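Local coordinates for ribokinase (Giardia lamblia, PDB 6WHJ), which probably phosphorylates ribose at O-5, using ATP and magnesium, to give ribose 5-phosphate for nucleotide synthesis and the pentose phosphate pathway, at residues Val10-Tyr15 / Pro129-Val134; Val141-Glu146 / Glu157-Ala162; Phe63-Val68 / Gly121-Ser126; Leu169-Asn174 / Ser185-Ile190. All coordinates share one frame; numbering follows the deposited sequence.

In the fold
The four contacts illustrate how one layer of an alpha/beta sandwich is assembled. Each packs a helix or loop on a strand of the nine-stranded central sheet, where strands 62-69, 9-12, 140-143 and 170-173 lie side by side and parallel. In sheet order they therefore run contact 3, 1, 2, 4, with neighbouring centres 7 to 8 Å apart and the outer pair, contacts 3 and 4, about 18 Å apart. Along the chain contact 3 is nested inside the loop closed by contact 1, while contacts 2 and 4 follow in series. F155 and I159 of helix 149-165 tie these patches together, and the segments following strands 9-12 and 140-143 carry predicted sugar-binding residues such as E146.

Contact 1: Val10-Tyr15 / Pro129-Val134; sequences VIIGSY and PDLMAV
V10 and L131 meet through single methyl branches. V10 splits its two methyls between two helix residues. CG1, anti to the backbone N (chi1 180°), lies 4.0 Å from CD1 of L131, whereas CG2, beside that N, approaches CG1 of V134 at 3.8 Å. In both pairs the side chains meet at a slant. L131 is forked in the complementary sense: with CG anti to its own N (chi1 174°), the CD1/CD2 fork is brought over V10 and I12, CD1 serving the valine and CD2 the isoleucine. At I12 the approach is tip to tip, CD2 of L131 standing 3.9 Å from CD1 of I12. Two leucine branches thus span alternate residues of one strand face, and V134, three residues on along the helix, widens the patch over V10. The packing is wholly apolar and largely buried; F155 of helix 149-165 and V65 of the adjoining strand close in on I12 and L131. I11, with its side chain on the opposite face of the sheet, packs against A49 of helix 44-55. Beyond the strand, S14 OG hydrogen-bonds to OE1 of E146, a residue predicted to bind the substrate. A strand packed between helices and leading at its C-terminal end toward the predicted sugar site is typical of the alpha/beta sandwich of PfkB-family kinases.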
loop_
_atom_site.group_PDB
_atom_site.type_symbol
_atom_site.label_atom_id
_atom_site.label_comp_id
_atom_site.label_asym_id
_atom_site.label_seq_id
_atom_site.Cartn_x
_atom_site.Cartn_y
_atom_site.Cartn_z
ATOM N N VAL B 10 -21.306 22.278 -0.448
ATOM C CA VAL B 10 -20.386 22.007 -1.545
ATOM C C VAL B 10 -19.066 21.563 -0.918
ATOM O O VAL B 10 -18.481 22.292 -0.106
ATOM C CB VAL B 10 -20.201 23.243 -2.450
ATOM C CG1 VAL B 10 -19.233 22.959 -3.585
ATOM C CG2 VAL B 10 -21.531 23.722 -2.997
ATOM N N ILE B 11 -18.600 20.371 -1.269
ATOM C CA ILE B 11 -17.347 19.837 -0.739
ATOM C C ILE B 11 -16.351 19.756 -1.890
ATOM O O ILE B 11 -16.563 19.011 -2.855
ATOM C CB ILE B 11 -17.528 18.462 -0.067
ATOM C CG1 ILE B 11 -18.608 18.501 1.011
ATOM C CG2 ILE B 11 -16.217 17.976 0.519
ATOM C CD1 ILE B 11 -19.954 18.027 0.522
ATOM N N ILE B 12 -15.282 20.536 -1.801
ATOM C CA ILE B 12 -14.238 20.562 -2.814
ATOM C C ILE B 12 -13.042 19.821 -2.233
ATOM O O ILE B 12 -12.355 20.348 -1.351
ATOM C CB ILE B 12 -13.856 21.997 -3.196
ATOM C CG1 ILE B 12 -15.106 22.830 -3.515
ATOM C CG2 ILE B 12 -12.929 21.985 -4.385
ATOM C CD1 ILE B 12 -14.842 24.338 -3.583
ATOM N N GLY B 13 -12.778 18.613 -2.719
ATOM C CA GLY B 13 -11.665 17.863 -2.189
ATOM C C GLY B 13 -11.397 16.565 -2.919
ATOM O O GLY B 13 -11.784 16.378 -4.072
ATOM N N SER B 14 -10.746 15.656 -2.213
ATOM C CA SER B 14 -10.123 14.506 -2.846
ATOM C C SER B 14 -11.019 13.274 -2.848
ATOM O O SER B 14 -11.898 13.107 -1.994
ATOM C CB SER B 14 -8.821 14.173 -2.130
ATOM O OG SER B 14 -9.114 13.872 -0.780
ATOM N N TYR B 15 -10.774 12.405 -3.826
ATOM C CA TYR B 15 -11.203 11.018 -3.767
ATOM C C TYR B 15 -9.955 10.156 -3.883
ATOM O O TYR B 15 -9.159 10.328 -4.814
ATOM C CB TYR B 15 -12.193 10.632 -4.876
ATOM C CG TYR B 15 -12.399 9.129 -4.886
ATOM C CD1 TYR B 15 -13.244 8.533 -3.967
ATOM C CD2 TYR B 15 -11.677 8.301 -5.738
ATOM C CE1 TYR B 15 -13.408 7.168 -3.918
ATOM C CE2 TYR B 15 -11.833 6.922 -5.699
ATOM C CZ TYR B 15 -12.702 6.361 -4.780
ATOM O OH TYR B 15 -12.893 4.992 -4.710
ATOM N N PRO B 129 -15.539 24.896 -14.304
ATOM C CA PRO B 129 -15.764 26.322 -14.579
ATOM C C PRO B 129 -17.082 26.862 -14.058
ATOM O O PRO B 129 -17.232 28.088 -13.970
ATOM C CB PRO B 129 -15.696 26.389 -16.108
ATOM C CG PRO B 129 -16.068 25.020 -16.561
ATOM C CD PRO B 129 -15.479 24.105 -15.547
ATOM N N ASP B 130 -18.060 26.002 -13.765
ATOM C CA ASP B 130 -19.382 26.443 -13.339
ATOM C C ASP B 130 -19.570 26.367 -11.834
ATOM O O ASP B 130 -20.706 26.420 -11.355
ATOM C CB ASP B 130 -20.454 25.631 -14.062
ATOM C CG ASP B 130 -20.453 25.894 -15.549
ATOM O OD1 ASP B 130 -20.450 27.085 -15.926
ATOM O OD2 ASP B 130 -20.414 24.922 -16.333
ATOM N N LEU B 131 -18.474 26.297 -11.080
ATOM C CA LEU B 131 -18.574 26.178 -9.632
ATOM C C LEU B 131 -19.164 27.436 -9.014
ATOM O O LEU B 131 -19.932 27.354 -8.049
ATOM C CB LEU B 131 -17.192 25.898 -9.049
ATOM C CG LEU B 131 -17.019 25.881 -7.530
ATOM C CD1 LEU B 131 -17.849 24.757 -6.931
ATOM C CD2 LEU B 131 -15.557 25.725 -7.174
ATOM N N MET B 132 -18.816 28.607 -9.560
ATOM C CA MET B 132 -19.264 29.873 -8.988
ATOM C C MET B 132 -20.786 29.936 -8.913
ATOM O O MET B 132 -21.348 30.435 -7.932
ATOM C CB MET B 132 -18.710 31.042 -9.813
ATOM C CG MET B 132 -19.105 32.419 -9.302
ATOM S SD MET B 132 -18.391 32.834 -7.683
ATOM C CE MET B 132 -16.643 32.931 -8.097
ATOM N N ALA B 133 -21.470 29.417 -9.933
ATOM C CA ALA B 133 -22.929 29.463 -9.944
ATOM C C ALA B 133 -23.516 28.674 -8.780
ATOM O O ALA B 133 -24.534 29.072 -8.204
ATOM C CB ALA B 133 -23.465 28.925 -11.274
ATOM N N VAL B 134 -22.880 27.558 -8.413
ATOM C CA VAL B 134 -23.375 26.742 -7.308
ATOM C C VAL B 134 -23.053 27.397 -5.970
ATOM O O VAL B 134 -23.896 27.436 -5.065
ATOM C CB VAL B 134 -22.783 25.321 -7.391
ATOM C CG1 VAL B 134 -23.356 24.440 -6.295
ATOM C CG2 VAL B 134 -23.013 24.709 -8.754
#

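Contact 2: Val141-Glu146 / Glu157-Ala162. With EDO (1,2-ethanediol), chain F.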
loop_
_atom_site.group_PDB
_atom_site.type_symbol
_atom_site.label_atom_id
_atom_site.label_comp_id
_atom_site.label_asym_id
_atom_site.label_seq_id
_atom_site.Cartn_x
_atom_site.Cartn_y
_atom_site.Cartn_z
ATOM N N VAL B 141 -19.347 25.693 2.179
ATOM C CA VAL B 141 -18.362 25.096 1.295
ATOM C C VAL B 141 -17.254 24.540 2.176
ATOM O O VAL B 141 -16.834 25.203 3.130
ATOM C CB VAL B 141 -17.826 26.098 0.250
ATOM C CG1 VAL B 141 -17.194 27.306 0.903
ATOM C CG2 VAL B 141 -16.831 25.405 -0.670
ATOM N N VAL B 142 -16.815 23.306 1.888
ATOM C CA VAL B 142 -15.922 22.544 2.760
ATOM C C VAL B 142 -14.693 22.108 1.973
ATOM O O VAL B 142 -14.807 21.631 0.837
ATOM C CB VAL B 142 -16.625 21.309 3.367
ATOM C CG1 VAL B 142 -15.780 20.703 4.470
ATOM C CG2 VAL B 142 -18.000 21.674 3.895
ATOM N N MET B 143 -13.516 22.259 2.582
ATOM C CA MET B 143 -12.263 21.850 1.962
ATOM C C MET B 143 -11.375 21.194 3.010
ATOM O O MET B 143 -11.533 21.419 4.212
ATOM C CB MET B 143 -11.518 23.039 1.342
ATOM C CG MET B 143 -12.293 23.785 0.274
ATOM S SD MET B 143 -11.270 24.960 -0.626
ATOM C CE MET B 143 -10.161 23.868 -1.520
ATOM N N GLN B 144 -10.428 20.380 2.530
ATOM C CA GLN B 144 -9.440 19.708 3.369
ATOM C C GLN B 144 -8.036 19.974 2.841
ATOM O O GLN B 144 -7.766 21.050 2.301
ATOM C CB GLN B 144 -9.695 18.206 3.432
ATOM C CG GLN B 144 -11.109 17.820 3.787
ATOM C CD GLN B 144 -12.044 17.915 2.611
ATOM O OE1 GLN B 144 -11.632 17.745 1.465
ATOM N NE2 GLN B 144 -13.312 18.177 2.884
ATOM N N CYS B 145 -7.136 19.000 2.979
ATOM C CA CYS B 145 -5.744 19.182 2.578
ATOM C C CYS B 145 -5.249 18.028 1.712
ATOM O O CYS B 145 -4.069 17.669 1.768
ATOM C CB CYS B 145 -4.848 19.328 3.805
ATOM S SG CYS B 145 -5.163 20.794 4.806
ATOM N N GLU B 146 -6.120 17.452 0.878
ATOM C CA GLU B 146 -5.742 16.320 0.040
ATOM C C GLU B 146 -5.825 16.636 -1.452
ATOM O O GLU B 146 -5.941 15.716 -2.267
ATOM C CB GLU B 146 -6.590 15.095 0.383
ATOM C CG GLU B 146 -6.246 14.447 1.717
ATOM C CD GLU B 146 -7.014 13.157 1.970
ATOM O OE1 GLU B 146 -8.009 12.904 1.255
ATOM O OE2 GLU B 146 -6.630 12.404 2.901
ATOM N N GLU B 157 -9.508 31.677 -3.724
ATOM C CA GLU B 157 -9.894 32.921 -4.382
ATOM C C GLU B 157 -11.315 32.840 -4.934
ATOM O O GLU B 157 -12.082 33.805 -4.830
ATOM C CB GLU B 157 -8.891 33.271 -5.477
ATOM C CG GLU B 157 -9.273 34.510 -6.257
ATOM C CD GLU B 157 -9.348 35.763 -5.396
ATOM O OE1 GLU B 157 -8.677 35.821 -4.336
ATOM O OE2 GLU B 157 -10.096 36.690 -5.778
ATOM N N VAL B 158 -11.710 31.682 -5.467
ATOM C CA VAL B 158 -13.083 31.532 -5.935
ATOM C C VAL B 158 -14.059 31.732 -4.786
ATOM O O VAL B 158 -15.061 32.450 -4.916
ATOM C CB VAL B 158 -13.276 30.154 -6.590
ATOM C CG1 VAL B 158 -14.745 29.896 -6.857
ATOM C CG2 VAL B 158 -12.477 30.071 -7.884
ATOM N N ILE B 159 -13.767 31.126 -3.635
ATOM C CA ILE B 159 -14.664 31.214 -2.489
ATOM C C ILE B 159 -14.735 32.650 -1.969
ATOM O O ILE B 159 -15.811 33.146 -1.607
ATOM C CB ILE B 159 -14.203 30.225 -1.412
ATOM C CG1 ILE B 159 -14.275 28.796 -1.955
ATOM C CG2 ILE B 159 -15.082 30.342 -0.176
ATOM C CD1 ILE B 159 -13.637 27.769 -1.040
ATOM N N LYS B 160 -13.597 33.351 -1.953
ATOM C CA LYS B 160 -13.591 34.755 -1.545
ATOM C C LYS B 160 -14.522 35.575 -2.424
ATOM O O LYS B 160 -15.279 36.420 -1.924
ATOM C CB LYS B 160 -12.162 35.308 -1.578
ATOM C CG LYS B 160 -11.992 36.786 -1.183
ATOM C CD LYS B 160 -10.543 37.225 -1.346
ATOM C CE LYS B 160 -10.317 38.658 -0.908
ATOM N NZ LYS B 160 -8.976 39.179 -1.327
ATOM N N GLN B 161 -14.508 35.308 -3.730
ATOM C CA GLN B 161 -15.410 35.994 -4.650
ATOM C C GLN B 161 -16.856 35.547 -4.472
ATOM O O GLN B 161 -17.780 36.343 -4.685
ATOM C CB GLN B 161 -14.971 35.748 -6.093
ATOM C CG GLN B 161 -13.859 36.652 -6.593
ATOM C CD GLN B 161 -13.304 36.205 -7.938
ATOM O OE1 GLN B 161 -14.051 35.903 -8.869
ATOM N NE2 GLN B 161 -11.982 36.188 -8.051
ATOM N N ALA B 162 -17.075 34.286 -4.077
ATOM C CA ALA B 162 -18.440 33.806 -3.877
ATOM C C ALA B 162 -19.044 34.376 -2.602
ATOM O O ALA B 162 -20.242 34.685 -2.564
ATOM C CB ALA B 162 -18.474 32.279 -3.846
HETATM C C1 EDO F . -7.898 9.577 3.886
HETATM O O1 EDO F . -6.559 10.084 3.783
HETATM C C2 EDO F . -8.037 8.296 3.067
HETATM O O2 EDO F . -7.378 8.488 1.808
#
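I159 overlaps both V141 and M143 from its place on helix 149-165: its CG2 meets V141, and its CD1 bridges V141 and M143. The first torsion (chi1 -62°) sets CG2 anti to the backbone N, and this methyl lies 3.9 Å from CG1 of V141. CD1, at the end of the extended arm, is 4.0 Å from CG2 of V141 and 3.7 Å from SD of M143. Valine and isoleucine meet tip to tip; methionine and isoleucine instead run alongside one another, pointing opposite ways, and the bend at chi3 (68°) in M143 makes its sulfur, not its terminal CE, the touching atom. On the helix's outer side, Q161 NE2 donates to OE2 of E157 at 3.0 Å, a nearly straight bond in the amide plane. Beyond the strand, O1 of a 1,2-ethanediol, probably a crystallisation additive, donates to OE2 of E146 in a very short bond whose exact length is doubtful. D18 and N16 also bind the diol; all three residues are predicted to bind the substrate. The packing belongs to the beta-alpha-beta unit of strand 140-143, helix 149-165 and strand 170-173, with F171 of the last strand beside V141 and M143, and L135 of helix 131-135 touching V141.

Contact 3: Phe63-Val68 / Gly121-Ser126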
loop_
_atom_site.group_PDB
_atom_site.type_symbol
_atom_site.label_atom_id
_atom_site.label_comp_id
_atom_site.label_asym_id
_atom_site.label_seq_id
_atom_site.Cartn_x
_atom_site.Cartn_y
_atom_site.Cartn_z
ATOM N N PHE B 63 -23.111 18.335 -2.507
ATOM C CA PHE B 63 -22.534 18.442 -3.843
ATOM C C PHE B 63 -21.038 18.211 -3.704
ATOM O O PHE B 63 -20.369 18.926 -2.951
ATOM C CB PHE B 63 -22.834 19.817 -4.460
ATOM C CG PHE B 63 -22.507 19.926 -5.936
ATOM C CD1 PHE B 63 -23.305 19.310 -6.883
ATOM C CD2 PHE B 63 -21.426 20.675 -6.373
ATOM C CE1 PHE B 63 -23.010 19.417 -8.230
ATOM C CE2 PHE B 63 -21.128 20.785 -7.714
ATOM C CZ PHE B 63 -21.922 20.154 -8.644
ATOM N N PHE B 64 -20.514 17.197 -4.389
ATOM C CA PHE B 64 -19.096 16.874 -4.293
ATOM C C PHE B 64 -18.378 17.380 -5.540
ATOM O O PHE B 64 -18.851 17.182 -6.663
ATOM C CB PHE B 64 -18.871 15.370 -4.113
ATOM C CG PHE B 64 -17.410 14.974 -4.107
ATOM C CD1 PHE B 64 -16.522 15.570 -3.215
ATOM C CD2 PHE B 64 -16.932 13.984 -4.963
ATOM C CE1 PHE B 64 -15.184 15.217 -3.206
ATOM C CE2 PHE B 64 -15.589 13.622 -4.949
ATOM C CZ PHE B 64 -14.716 14.239 -4.072
ATOM N N VAL B 65 -17.240 18.037 -5.330
ATOM C CA VAL B 65 -16.407 18.558 -6.402
ATOM C C VAL B 65 -15.044 17.904 -6.269
ATOM O O VAL B 65 -14.358 18.103 -5.259
ATOM C CB VAL B 65 -16.280 20.087 -6.333
ATOM C CG1 VAL B 65 -15.466 20.601 -7.519
ATOM C CG2 VAL B 65 -17.655 20.740 -6.250
ATOM N N GLY B 66 -14.655 17.122 -7.275
ATOM C CA GLY B 66 -13.385 16.417 -7.254
ATOM C C GLY B 66 -13.009 15.925 -8.633
ATOM O O GLY B 66 -13.805 15.974 -9.569
ATOM N N ALA B 67 -11.776 15.428 -8.745
ATOM C CA ALA B 67 -11.235 14.933 -10.005
ATOM C C ALA B 67 -10.654 13.536 -9.812
ATOM O O ALA B 67 -9.975 13.267 -8.815
ATOM C CB ALA B 67 -10.163 15.869 -10.565
ATOM N N VAL B 68 -10.965 12.645 -10.757
ATOM C CA VAL B 68 -10.490 11.269 -10.785
ATOM C C VAL B 68 -9.994 10.965 -12.198
ATOM O O VAL B 68 -10.238 11.715 -13.147
ATOM C CB VAL B 68 -11.584 10.265 -10.369
ATOM C CG1 VAL B 68 -12.082 10.567 -8.957
ATOM C CG2 VAL B 68 -12.740 10.266 -11.389
ATOM N N GLY B 121 -4.550 16.075 -7.915
ATOM C CA GLY B 121 -3.694 17.206 -8.211
ATOM C C GLY B 121 -4.117 18.029 -9.420
ATOM O O GLY B 121 -3.538 19.101 -9.636
ATOM N N MET B 122 -5.099 17.569 -10.207
ATOM C CA MET B 122 -5.595 18.346 -11.340
ATOM C C MET B 122 -6.827 19.182 -11.018
ATOM O O MET B 122 -7.271 19.952 -11.882
ATOM C CB MET B 122 -5.939 17.449 -12.537
ATOM C CG MET B 122 -4.771 17.086 -13.427
ATOM S SD MET B 122 -3.700 15.821 -12.746
ATOM C CE MET B 122 -2.659 15.537 -14.186
ATOM N N LEU B 123 -7.407 19.032 -9.827
ATOM C CA LEU B 123 -8.621 19.754 -9.449
ATOM C C LEU B 123 -8.257 21.216 -9.231
ATOM O O LEU B 123 -7.665 21.573 -8.213
ATOM C CB LEU B 123 -9.241 19.140 -8.196
ATOM C CG LEU B 123 -10.602 19.669 -7.730
ATOM C CD1 LEU B 123 -11.636 19.393 -8.783
ATOM C CD2 LEU B 123 -11.027 19.040 -6.426
ATOM N N LYS B 124 -8.609 22.057 -10.198
ATOM C CA LYS B 124 -8.437 23.503 -10.220
ATOM C C LYS B 124 -9.800 24.109 -10.503
ATOM O O LYS B 124 -10.701 23.414 -10.983
ATOM C CB LYS B 124 -7.482 23.994 -11.323
ATOM C CG LYS B 124 -6.216 23.241 -11.627
ATOM C CD LYS B 124 -5.543 23.947 -12.793
ATOM C CE LYS B 124 -4.068 23.658 -12.883
ATOM N NZ LYS B 124 -3.811 22.195 -12.824
ATOM N N PRO B 125 -9.987 25.403 -10.226
ATOM C CA PRO B 125 -11.233 26.050 -10.663
ATOM C C PRO B 125 -11.521 25.869 -12.145
ATOM O O PRO B 125 -12.659 25.554 -12.512
ATOM C CB PRO B 125 -10.993 27.530 -10.318
ATOM C CG PRO B 125 -10.054 27.481 -9.147
ATOM C CD PRO B 125 -9.151 26.303 -9.409
ATOM N N SER B 126 -10.502 26.007 -13.003
ATOM C CA SER B 126 -10.717 25.920 -14.448
ATOM C C SER B 126 -11.273 24.556 -14.868
ATOM O O SER B 126 -11.938 24.451 -15.907
ATOM C CB SER B 126 -9.417 26.255 -15.188
ATOM O OG SER B 126 -8.455 25.214 -15.073
#
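L123 packs CB and both its methyls against V65, G66 and A67, meeting side chains in one set of contacts and the strand's backbone in another. Among side chains, the base of the leucine faces the sheet closely: CB of L123 lies 4.1 Å from CB of A67, where the two main chains also come nearest. Further out, CD1 of L123 meets CG1 of V65 at 4.2 Å. A chi1 of -174°, which sets CG anti to its own N, sends CG and its methyls along the strand from A67 toward G66 and V65.

A second group of contacts is with the main chain. CD2 of L123 sits 3.6 Å from CA of G66 and 3.7 Å from the carbonyl O of V65, while CD1 lies 3.7 Å from C of G66. The leucine fork thus rests directly on the peptide units around G66. In this PfkB-type alpha/beta fold, the loop between strand 111-116 and helix 131-135 covers part of the sheet face with apolar groups, and F155 of helix 149-165 and I12 of strand 9-12 enclose the same leucine.

Aromatic interactions occupy the opposite side of the strand. The backbone N of G66 stands 4.2 Å above the centre of the F64 ring, which also meets Y81 with the two ring planes about 15° apart and touches S46 and A49 of helix 44-55.

Contact 4: Leu169-Asn174 / Ser185-Ile190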
loop_
_atom_site.group_PDB
_atom_site.type_symbol
_atom_site.label_atom_id
_atom_site.label_comp_id
_atom_site.label_asym_id
_atom_site.label_seq_id
_atom_site.Cartn_x
_atom_site.Cartn_y
_atom_site.Cartn_z
ATOM N N LEU B 169 -22.940 32.428 2.663
ATOM C CA LEU B 169 -21.989 31.344 2.465
ATOM C C LEU B 169 -20.936 31.361 3.569
ATOM O O LEU B 169 -20.384 32.418 3.894
ATOM C CB LEU B 169 -21.316 31.478 1.101
ATOM C CG LEU B 169 -20.213 30.463 0.823
ATOM C CD1 LEU B 169 -20.785 29.072 0.782
ATOM C CD2 LEU B 169 -19.523 30.792 -0.460
ATOM N N ARG B 170 -20.691 30.198 4.172
ATOM C CA ARG B 170 -19.653 30.024 5.177
ATOM C C ARG B 170 -18.653 28.984 4.686
ATOM O O ARG B 170 -19.042 27.963 4.110
ATOM C CB ARG B 170 -20.243 29.582 6.518
ATOM C CG ARG B 170 -21.083 30.639 7.174
ATOM C CD ARG B 170 -20.320 31.855 7.619
ATOM N NE ARG B 170 -21.245 32.793 8.251
ATOM C CZ ARG B 170 -21.914 33.743 7.601
ATOM N NH1 ARG B 170 -21.740 33.912 6.294
ATOM N NH2 ARG B 170 -22.752 34.533 8.261
ATOM N N PHE B 171 -17.368 29.254 4.895
ATOM C CA PHE B 171 -16.284 28.347 4.520
ATOM C C PHE B 171 -15.851 27.556 5.758
ATOM O O PHE B 171 -15.344 28.131 6.728
ATOM C CB PHE B 171 -15.129 29.150 3.926
ATOM C CG PHE B 171 -13.928 28.333 3.511
ATOM C CD1 PHE B 171 -14.023 26.972 3.266
ATOM C CD2 PHE B 171 -12.698 28.958 3.319
ATOM C CE1 PHE B 171 -12.910 26.244 2.869
ATOM C CE2 PHE B 171 -11.588 28.241 2.920
ATOM C CZ PHE B 171 -11.694 26.879 2.697
ATOM N N VAL B 172 -16.065 26.239 5.720
ATOM C CA VAL B 172 -15.603 25.315 6.748
ATOM C C VAL B 172 -14.346 24.625 6.228
ATOM O O VAL B 172 -14.394 23.921 5.211
ATOM C CB VAL B 172 -16.678 24.277 7.107
ATOM C CG1 VAL B 172 -16.167 23.340 8.233
ATOM C CG2 VAL B 172 -17.993 24.968 7.480
ATOM N N PHE B 173 -13.226 24.827 6.927
ATOM C CA PHE B 173 -11.937 24.261 6.553
ATOM C C PHE B 173 -11.498 23.239 7.596
ATOM O O PHE B 173 -11.272 23.587 8.759
ATOM C CB PHE B 173 -10.895 25.368 6.385
ATOM C CG PHE B 173 -9.516 24.870 6.010
ATOM C CD1 PHE B 173 -9.345 23.914 5.024
ATOM C CD2 PHE B 173 -8.388 25.401 6.616
ATOM C CE1 PHE B 173 -8.075 23.462 4.675
ATOM C CE2 PHE B 173 -7.122 24.963 6.271
ATOM C CZ PHE B 173 -6.967 23.987 5.291
ATOM N N ASN B 174 -11.359 21.980 7.170
ATOM C CA ASN B 174 -10.834 20.905 8.002
ATOM C C ASN B 174 -9.402 20.606 7.576
ATOM O O ASN B 174 -9.194 19.923 6.565
ATOM C CB ASN B 174 -11.711 19.655 7.870
ATOM C CG ASN B 174 -11.105 18.438 8.524
ATOM O OD1 ASN B 174 -11.182 17.336 7.987
ATOM N ND2 ASN B 174 -10.475 18.630 9.675
ATOM N N SER B 185 -2.135 30.134 6.387
ATOM C CA SER B 185 -2.452 31.526 6.653
ATOM C C SER B 185 -3.363 32.084 5.564
ATOM O O SER B 185 -4.360 32.756 5.862
ATOM C CB SER B 185 -1.154 32.324 6.782
ATOM O OG SER B 185 -1.396 33.709 6.932
ATOM N N LYS B 186 -3.064 31.782 4.296
ATOM C CA LYS B 186 -3.900 32.289 3.213
ATOM C C LYS B 186 -5.272 31.627 3.221
ATOM O O LYS B 186 -6.286 32.298 2.996
ATOM C CB LYS B 186 -3.211 32.093 1.860
ATOM N N ILE B 187 -5.334 30.326 3.518
ATOM C CA ILE B 187 -6.635 29.657 3.569
ATOM C C ILE B 187 -7.475 30.198 4.720
ATOM O O ILE B 187 -8.683 30.411 4.573
ATOM C CB ILE B 187 -6.475 28.130 3.667
ATOM C CG1 ILE B 187 -5.691 27.581 2.471
ATOM C CG2 ILE B 187 -7.836 27.467 3.756
ATOM C CD1 ILE B 187 -5.347 26.093 2.608
ATOM N N LEU B 188 -6.858 30.434 5.881
ATOM C CA LEU B 188 -7.630 30.909 7.024
ATOM C C LEU B 188 -8.235 32.294 6.803
ATOM O O LEU B 188 -9.245 32.616 7.433
ATOM C CB LEU B 188 -6.758 30.916 8.282
ATOM C CG LEU B 188 -6.543 29.580 8.993
ATOM C CD1 LEU B 188 -5.359 29.643 9.950
ATOM C CD2 LEU B 188 -7.798 29.217 9.754
ATOM N N SER B 189 -7.662 33.113 5.918
ATOM C CA SER B 189 -8.157 34.475 5.750
ATOM C C SER B 189 -9.566 34.521 5.177
ATOM O O SER B 189 -10.241 35.547 5.307
ATOM C CB SER B 189 -7.221 35.272 4.854
ATOM O OG SER B 189 -7.071 34.623 3.606
ATOM N N ILE B 190 -10.038 33.444 4.554
ATOM C CA ILE B 190 -11.427 33.365 4.124
ATOM C C ILE B 190 -12.166 32.246 4.822
ATOM O O ILE B 190 -13.355 32.041 4.557
ATOM C CB ILE B 190 -11.558 33.208 2.594
ATOM C CG1 ILE B 190 -11.029 31.835 2.173
ATOM C CG2 ILE B 190 -10.839 34.361 1.856
ATOM C CD1 ILE B 190 -11.617 31.332 0.882
#
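I187 places its CG2 methyl over the face of the F173 ring, 3.6 Å from the ring centroid and 13° off the normal, a well-centred CH-pi contact. A first torsion of -59° turns this branch anti to the backbone N and toward the strand, while CD1, on the other branch, reaches CZ of F173 at 3.8 Å. The same CG2 also lies 3.9 Å from CE2 of F171, approaching that ring obliquely, and one methyl therefore touches both aromatic residues of this strand face.

L188 points away from the strand, and its carbonyl accepts a hydrogen bond from S230. This stretch is the helical connection of the beta-alpha-beta unit formed by strand 170-173, helix 184-188 and strand 193-194, a short crossover between two parallel neighbours in the sheet. S189 turns back on its own helix, its OG bonding to O of K186, although the bond as modelled is very short and its geometry doubtful.

I190 then brings both main chain and side chain to F171. Its O lies at the edge of the ring, near the ring plane and 3.4 Å from CD2, and also accepts a hydrogen bond from NZ of K163. Its CG1, placed between the backbone N and the carbonyl carbon by a chi1 of 68°, comes 3.5 Å from CD2 of F171; CD1 of I190 lies 3.7 Å from CE2 of F171. V156 and I159 of helix 149-165 touch I190 as well.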